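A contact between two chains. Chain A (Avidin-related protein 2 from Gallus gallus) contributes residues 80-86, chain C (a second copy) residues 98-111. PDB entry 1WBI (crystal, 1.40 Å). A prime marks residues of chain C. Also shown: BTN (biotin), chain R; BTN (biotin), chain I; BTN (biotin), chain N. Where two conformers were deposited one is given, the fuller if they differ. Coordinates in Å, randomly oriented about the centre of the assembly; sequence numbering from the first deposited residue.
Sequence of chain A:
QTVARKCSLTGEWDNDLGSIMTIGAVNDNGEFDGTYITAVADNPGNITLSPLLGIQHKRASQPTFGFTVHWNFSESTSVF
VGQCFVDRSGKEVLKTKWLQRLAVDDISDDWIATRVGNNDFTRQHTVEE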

# COMPACT_ATOMS: atom_id res chain seq x y z
N PHE A 80 -5.90 -10.01 1.91
CA PHE A 80 -6.80 -9.00 2.44
C PHE A 80 -6.60 -8.90 3.93
O PHE A 80 -6.48 -9.91 4.63
CB PHE A 80 -8.27 -9.43 2.18
CG PHE A 80 -8.70 -9.44 0.72
CD1 PHE A 80 -9.48 -8.43 0.23
CD2 PHE A 80 -8.29 -10.44 -0.14
CE1 PHE A 80 -9.90 -8.46 -1.12
CE2 PHE A 80 -8.70 -10.43 -1.50
CZ PHE A 80 -9.45 -9.44 -1.94
N VAL A 81 -6.62 -7.68 4.47
CA VAL A 81 -6.56 -7.50 5.94
C VAL A 81 -7.53 -6.42 6.33
O VAL A 81 -7.74 -5.46 5.59
CB VAL A 81 -5.14 -7.15 6.40
CG1 VAL A 81 -4.76 -5.72 6.10
CG2 VAL A 81 -4.94 -7.48 7.85
N GLY A 82 -8.17 -6.54 7.48
CA GLY A 82 -9.14 -5.55 7.83
C GLY A 82 -9.74 -5.74 9.19
O GLY A 82 -9.18 -6.45 10.03
N GLN A 83 -10.79 -4.96 9.45
CA GLN A 83 -11.54 -5.02 10.69
C GLN A 83 -13.02 -5.10 10.37
O GLN A 83 -13.52 -4.46 9.45
CB GLN A 83 -11.19 -3.80 11.57
CG GLN A 83 -11.74 -3.87 13.01
CD GLN A 83 -11.24 -2.74 13.89
OE1 GLN A 83 -10.45 -1.89 13.48
NE2 GLN A 83 -11.74 -2.69 15.13
N CYS A 84 -13.69 -5.90 11.18
CA CYS A 84 -15.14 -6.04 11.13
C CYS A 84 -15.77 -5.11 12.15
O CYS A 84 -15.39 -5.17 13.33
CB CYS A 84 -15.54 -7.48 11.43
SG CYS A 84 -17.34 -7.77 11.20
N PHE A 85 -16.59 -4.18 11.68
CA PHE A 85 -17.32 -3.25 12.52
C PHE A 85 -18.78 -3.61 12.61
O PHE A 85 -19.34 -4.17 11.66
CB PHE A 85 -17.13 -1.85 11.98
CG PHE A 85 -15.71 -1.37 12.03
CD1 PHE A 85 -15.16 -0.84 13.20
CD2 PHE A 85 -14.92 -1.41 10.90
CE1 PHE A 85 -13.86 -0.38 13.23
CE2 PHE A 85 -13.64 -0.93 10.89
CZ PHE A 85 -13.07 -0.42 12.07
N VAL A 86 -19.39 -3.26 13.73
CA VAL A 86 -20.82 -3.54 13.95
C VAL A 86 -21.47 -2.24 14.42
O VAL A 86 -21.06 -1.71 15.44
CB VAL A 86 -21.05 -4.62 15.02
CG1 VAL A 86 -22.54 -4.96 15.10
CG2 VAL A 86 -20.26 -5.86 14.73
N TRP C 98 3.70 -6.26 2.71
CA TRP C 98 2.79 -6.56 3.76
C TRP C 98 1.89 -5.38 4.08
O TRP C 98 2.20 -4.22 3.76
CB TRP C 98 3.57 -7.01 5.03
CG TRP C 98 4.64 -6.07 5.57
CD1 TRP C 98 5.99 -6.22 5.43
CD2 TRP C 98 4.43 -4.88 6.32
NE1 TRP C 98 6.63 -5.21 6.09
CE2 TRP C 98 5.71 -4.37 6.67
CE3 TRP C 98 3.30 -4.26 6.86
CZ2 TRP C 98 5.86 -3.19 7.43
CZ3 TRP C 98 3.47 -3.10 7.64
CH2 TRP C 98 4.73 -2.59 7.90
N LEU C 99 0.79 -5.73 4.72
CA LEU C 99 -0.11 -4.76 5.36
C LEU C 99 -0.28 -5.20 6.82
O LEU C 99 -0.48 -6.37 7.11
CB LEU C 99 -1.48 -4.75 4.67
CG LEU C 99 -1.51 -4.30 3.20
CD1 LEU C 99 -2.89 -4.64 2.59
CD2 LEU C 99 -1.19 -2.87 3.05
N GLN C 100 -0.19 -4.22 7.73
CA GLN C 100 -0.50 -4.48 9.14
C GLN C 100 -1.76 -3.70 9.49
O GLN C 100 -1.78 -2.48 9.34
CB GLN C 100 0.65 -4.02 10.08
CG GLN C 100 0.30 -4.38 11.53
CD GLN C 100 1.25 -3.77 12.57
OE1 GLN C 100 2.18 -3.06 12.23
NE2 GLN C 100 1.00 -4.07 13.86
N ARG C 101 -2.79 -4.41 9.96
CA ARG C 101 -4.04 -3.81 10.41
C ARG C 101 -3.99 -3.62 11.93
O ARG C 101 -3.79 -4.58 12.68
CB ARG C 101 -5.25 -4.68 10.06
CG ARG C 101 -6.55 -4.17 10.63
CD ARG C 101 -6.99 -2.93 9.95
NE ARG C 101 -8.07 -2.24 10.67
CZ ARG C 101 -8.92 -1.41 10.12
NH1 ARG C 101 -9.04 -1.32 8.79
NH2 ARG C 101 -9.83 -0.81 10.88
N LEU C 102 -4.23 -2.40 12.36
CA LEU C 102 -4.44 -2.08 13.77
C LEU C 102 -5.93 -2.04 14.07
O LEU C 102 -6.75 -1.73 13.20
CB LEU C 102 -3.84 -0.71 14.11
CG LEU C 102 -2.36 -0.54 13.81
CD1 LEU C 102 -1.93 0.87 14.17
CD2 LEU C 102 -1.56 -1.57 14.59
N ALA C 103 -6.29 -2.38 15.30
CA ALA C 103 -7.66 -2.28 15.76
C ALA C 103 -7.99 -0.85 16.15
O ALA C 103 -7.23 -0.22 16.93
CB ALA C 103 -7.85 -3.16 16.94
N VAL C 104 -9.08 -0.31 15.63
CA VAL C 104 -9.57 0.97 16.09
C VAL C 104 -10.94 0.79 16.73
O VAL C 104 -11.60 -0.22 16.57
CB VAL C 104 -9.56 2.07 14.97
CG1 VAL C 104 -8.13 2.33 14.48
CG2 VAL C 104 -10.43 1.62 13.80
N ASP C 105 -11.35 1.84 17.41
CA ASP C 105 -12.55 1.80 18.22
C ASP C 105 -13.85 1.91 17.41
O ASP C 105 -14.89 1.40 17.81
CB ASP C 105 -12.49 2.98 19.20
CG ASP C 105 -11.43 2.78 20.29
OD1 ASP C 105 -11.13 1.61 20.66
OD2 ASP C 105 -10.93 3.80 20.82
N ASP C 106 -13.81 2.64 16.31
CA ASP C 106 -15.02 2.82 15.53
C ASP C 106 -14.72 2.89 14.06
O ASP C 106 -13.59 3.28 13.67
CB ASP C 106 -15.70 4.10 15.97
CG ASP C 106 -17.06 4.27 15.34
OD1 ASP C 106 -17.98 3.45 15.68
OD2 ASP C 106 -17.17 5.20 14.51
N ILE C 107 -15.71 2.50 13.25
CA ILE C 107 -15.60 2.56 11.79
C ILE C 107 -15.12 3.93 11.27
O ILE C 107 -14.39 3.99 10.28
CB ILE C 107 -16.92 2.11 11.13
CG1 ILE C 107 -16.71 1.78 9.65
CG2 ILE C 107 -18.05 3.10 11.35
CD1 ILE C 107 -17.84 0.98 9.04
N SER C 108 -15.47 5.03 11.96
CA SER C 108 -15.02 6.38 11.58
C SER C 108 -13.50 6.61 11.66
O SER C 108 -12.98 7.53 11.02
CB SER C 108 -15.74 7.44 12.43
OG SER C 108 -15.53 7.20 13.81
N ASP C 109 -12.81 5.78 12.45
CA ASP C 109 -11.35 5.85 12.59
C ASP C 109 -10.62 4.96 11.59
O ASP C 109 -9.40 4.88 11.66
CB ASP C 109 -10.93 5.36 13.98
CG ASP C 109 -11.64 6.09 15.09
OD1 ASP C 109 -11.62 7.35 15.04
OD2 ASP C 109 -12.18 5.38 15.99
N ASP C 110 -11.34 4.34 10.65
CA ASP C 110 -10.75 3.27 9.82
C ASP C 110 -9.55 3.76 9.03
O ASP C 110 -8.59 3.02 8.81
CB ASP C 110 -11.80 2.71 8.84
CG ASP C 110 -11.30 1.51 8.09
OD1 ASP C 110 -11.15 0.42 8.72
OD2 ASP C 110 -11.04 1.61 6.85
N TRP C 111 -9.58 5.01 8.59
CA TRP C 111 -8.51 5.58 7.76
C TRP C 111 -7.10 5.46 8.31
O TRP C 111 -6.13 5.39 7.55
CB TRP C 111 -8.78 7.06 7.46
CG TRP C 111 -8.54 7.94 8.65
CD1 TRP C 111 -9.45 8.23 9.65
CD2 TRP C 111 -7.34 8.63 8.98
NE1 TRP C 111 -8.86 9.02 10.58
CE2 TRP C 111 -7.57 9.29 10.21
CE3 TRP C 111 -6.08 8.72 8.39
CZ2 TRP C 111 -6.58 10.05 10.85
CZ3 TRP C 111 -5.10 9.49 9.02
CH2 TRP C 111 -5.36 10.15 10.23
C11 BTN R . 2.16 -5.51 16.65
O11 BTN R . 3.05 -4.63 16.55
O12 BTN R . 1.08 -5.35 17.31
C10 BTN R . 2.31 -6.82 15.95
C9 BTN R . 3.65 -7.01 15.28
C8 BTN R . 3.79 -6.38 13.87
C7 BTN R . 5.12 -6.69 13.18
C2 BTN R . 5.20 -6.24 11.71
S1 BTN R . 4.38 -7.21 10.53
C6 BTN R . 5.24 -6.31 9.24
C5 BTN R . 6.66 -6.11 9.72
N1 BTN R . 7.50 -7.22 9.32
C3 BTN R . 7.90 -7.86 10.44
O3 BTN R . 8.71 -8.93 10.38
N2 BTN R . 7.42 -7.33 11.54
C4 BTN R . 6.66 -6.14 11.25
C11 BTN I . -6.25 -12.24 -11.20
O11 BTN I . -5.40 -12.98 -11.79
O12 BTN I . -6.51 -11.10 -11.67
C10 BTN I . -6.88 -12.80 -9.96
C9 BTN I . -8.06 -12.01 -9.46
C8 BTN I . -7.66 -10.76 -8.66
C7 BTN I . -8.92 -10.07 -8.11
C2 BTN I . -8.66 -8.84 -7.18
S1 BTN I . -8.12 -9.26 -5.57
C6 BTN I . -8.35 -7.54 -5.07
C5 BTN I . -9.63 -7.08 -5.76
N1 BTN I . -10.77 -7.35 -4.95
C3 BTN I . -11.56 -8.22 -5.58
O3 BTN I . -12.72 -8.65 -5.06
N2 BTN I . -11.06 -8.63 -6.70
C4 BTN I . -9.85 -7.92 -7.01
C11 BTN N . -1.63 14.12 10.67
O11 BTN N . -0.63 14.45 11.37
O12 BTN N . -2.43 13.29 11.12
C10 BTN N . -1.80 14.84 9.37
C9 BTN N . -3.18 14.65 8.74
C8 BTN N . -3.26 13.39 7.88
C7 BTN N . -4.65 13.27 7.24
C2 BTN N . -4.85 12.05 6.31
S1 BTN N . -4.05 12.20 4.79
C6 BTN N . -4.94 10.68 4.26
C5 BTN N . -6.34 10.76 4.80
N1 BTN N . -7.18 11.50 3.88
C3 BTN N . -7.63 12.62 4.47
O3 BTN N . -8.46 13.52 3.87
N2 BTN N . -7.14 12.82 5.67
C4 BTN N . -6.30 11.69 6.04
O HOH W 1 -7.44 -2.62 6.56

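This is a side-chain-mediated packing of one strand against a strand and the loop that follows it, apolar at its beginning and tied farther along by a glutamine that reads backbone and an arginine held in place by its own chain. Strand 80-86 and strand 98-101′ run nearly parallel, 11° apart, but their axes come no closer than 6.7 Å, and no backbone-to-backbone hydrogen bond joins them. Alternation along strand 80-86 sets the pattern: Val81, Gln83 and Phe85 point toward chain C, while Phe80, Cys84 and Val86 point away.

Val81 starts the row with plain apolar packing, its CG1 lying 3.7 Å from Leu99′ CB and its CG2 3.6 Å from Arg101′ CB. Gly82 has no side chain, and here the backbones draw close, with Gly82 CA 6.0 Å from Arg101′ CA. The arginine's guanidinium lies with one face over Gly82 C and Gln83 CB.

Gln83 supplies all the direct hydrogen bonding from chain A. Its extended side chain (chi1 and chi2 both t) presents the amide to Val104′ as a second backbone would: Val104′ N donates to Gln83 OE1 at 3.0 Å, almost straight at 175°, and Gln83 NE2 donates to Val104′ O at 2.9 Å. A primary amide carries a donor and an acceptor side by side, so it can satisfy both polar groups of one residue in a loop. The same oxygen also accepts from Arg101′, whose NH2 stands 2.9 Å from Gln83 OE1.

Arg101′ is braced from within chain C. Its salt bridge to Asp110′, NH1 to OD1 at 2.7 Å, is reinforced by NH2 to the same OD1 at 2.8 Å, balancing the buried charge and linking the strand to the 3-10 segment. A water completes its ties to chain A, accepting from Arg101′ NH1 and donating to Val81 O, at 3.0 Å each.

Phe85 buries the most area of any residue here. Ile107′ CA sits over one face of its ring, 3.7 Å from the centroid and only 10° off the normal, a CH-pi contact, while Ile107′ CB packs 3.8 Å from Phe85 CG. Around the ring's edge come Val104′ CG2, 3.8 Å from Phe85 CZ, along with Arg101′ NH2 and Asp110′ OD1; the aromatic thus borders the salt bridge. The turn beneath this contact is shaped by Asp106′, whose OD2 accepts from Ser108′ N at 3.1 Å and from Ser108′ OG at 2.7 Å.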